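Side-chain contact in staphylococcal enterotoxin-like toxin (Staphylococcus aureus, PDB 4DXF), which probably binds carbohydrate through a superantigen-like fold that pairs an OB-fold domain with a beta-grasp domain: residues D189-G193 / T194-N198. Residues are numbered along the deposited sequence; the frame is centred on the assembly and turned at random.
Sequences DVIDG and TNIDN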
# COMPACT_ATOMS: atom_id res chain seq x y z
N ASP A 189 -1.82 -2.49 8.32
CA ASP A 189 -2.89 -1.67 8.89
C ASP A 189 -4.01 -1.47 7.89
O ASP A 189 -3.71 -1.35 6.68
CB ASP A 189 -2.39 -0.31 9.38
CG ASP A 189 -1.70 -0.39 10.79
OD1 ASP A 189 -2.17 -1.17 11.64
OD2 ASP A 189 -0.71 0.34 11.03
N VAL A 190 -5.25 -1.48 8.37
CA VAL A 190 -6.37 -1.37 7.48
C VAL A 190 -7.28 -0.26 7.93
O VAL A 190 -7.43 0.01 9.16
CB VAL A 190 -7.16 -2.72 7.34
CG1 VAL A 190 -6.24 -3.89 6.95
CG2 VAL A 190 -7.91 -2.98 8.62
N ILE A 191 -7.95 0.38 6.96
CA ILE A 191 -8.90 1.45 7.22
C ILE A 191 -10.17 1.29 6.41
O ILE A 191 -10.26 0.45 5.51
CB ILE A 191 -8.32 2.89 6.92
CG1 ILE A 191 -7.95 3.04 5.44
CG2 ILE A 191 -7.04 3.06 7.74
CD1 ILE A 191 -7.50 4.52 5.05
N ASP A 192 -11.11 2.15 6.71
CA ASP A 192 -12.45 2.09 6.13
C ASP A 192 -12.39 2.95 4.88
O ASP A 192 -12.37 4.19 4.98
CB ASP A 192 -13.49 2.61 7.16
CG ASP A 192 -14.93 2.59 6.59
OD1 ASP A 192 -15.08 2.52 5.35
OD2 ASP A 192 -15.90 2.69 7.39
N GLY A 193 -12.33 2.31 3.73
CA GLY A 193 -12.26 3.03 2.44
C GLY A 193 -13.37 4.03 2.24
O GLY A 193 -13.12 5.13 1.76
N THR A 194 -14.60 3.67 2.63
CA THR A 194 -15.74 4.55 2.50
C THR A 194 -15.65 5.88 3.30
O THR A 194 -16.35 6.84 3.00
CB THR A 194 -17.09 3.77 2.88
OG1 THR A 194 -17.22 3.66 4.30
CG2 THR A 194 -17.04 2.35 2.31
N ASN A 195 -14.77 5.90 4.30
CA ASN A 195 -14.57 7.01 5.18
C ASN A 195 -13.40 7.94 4.79
O ASN A 195 -13.19 8.95 5.44
CB ASN A 195 -14.35 6.48 6.62
CG ASN A 195 -14.68 7.52 7.68
OD1 ASN A 195 -13.78 8.08 8.34
ND2 ASN A 195 -16.00 7.84 7.82
N ILE A 196 -12.66 7.59 3.74
CA ILE A 196 -11.62 8.53 3.25
C ILE A 196 -12.32 9.78 2.69
O ILE A 196 -13.20 9.69 1.83
CB ILE A 196 -10.73 7.86 2.20
CG1 ILE A 196 -9.96 6.70 2.85
CG2 ILE A 196 -9.72 8.85 1.58
CD1 ILE A 196 -9.24 5.75 1.81
N ASP A 197 -11.90 10.94 3.16
CA ASP A 197 -12.47 12.16 2.68
C ASP A 197 -11.68 12.78 1.50
O ASP A 197 -12.21 12.94 0.39
CB ASP A 197 -12.58 13.13 3.84
CG ASP A 197 -13.42 14.31 3.48
OD1 ASP A 197 -14.53 14.12 2.90
OD2 ASP A 197 -12.94 15.41 3.74
N ASN A 198 -10.41 13.10 1.77
CA ASN A 198 -9.49 13.71 0.79
C ASN A 198 -8.04 13.36 1.17
O ASN A 198 -7.73 12.91 2.31
CB ASN A 198 -9.69 15.24 0.60
CG ASN A 198 -9.34 16.04 1.83
OD1 ASN A 198 -8.20 16.52 2.01
ND2 ASN A 198 -10.29 16.15 2.73
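A short carboxylate-hydroxyl bond spans the turn at its start: Thr194 OG1 donates to Asp192 OD1 at 2.6 Å, meeting the syn side of the carboxylate 24° from its plane. Two torsions set this up. Asp192 holds CG opposite its own backbone N (chi1 179°), which swings the carboxylate over the turn, while Thr194 places OG1 between its N and carbonyl carbon, on the side facing the acid. Around Gly193 to Asn195 the backbone makes a single 3-10 turn, as two successive i-to-i+3 bonds demonstrate: Asn195 N reaches Asp192 O at 3.0 Å, and Ile196 N reaches Gly193 O at 3.2 Å with a straighter N-H...O angle of 164°. Both donors stand above the carbonyl planes rather than on a lone pair. Asn195 brings only its CB against the acid, 3.9 Å from Asp192 CG; its amide leads away, and OD1 accepts from the backbone N of Asn170. On the buried side the turn closes over an apolar pair, Ile191 CD1 lying 3.9 Å from Ile196 CD1, the two side chains crossing at about a right angle. The polar bond thus lies at the exposed Asp192 and the apolar pair at the buried isoleucines. Both isoleucines also touch Ile136 and Leu141, so the buried pair packs against helix 138-153 and strand 135-137. In the beta-grasp domain, the turn carries the chain from strand 190-192, paired antiparallel with 135-137, into strand 196-203, which runs between 107-116 and 162-168 and opens with a classic bulge where Asp197 and Asn198 face Lys167.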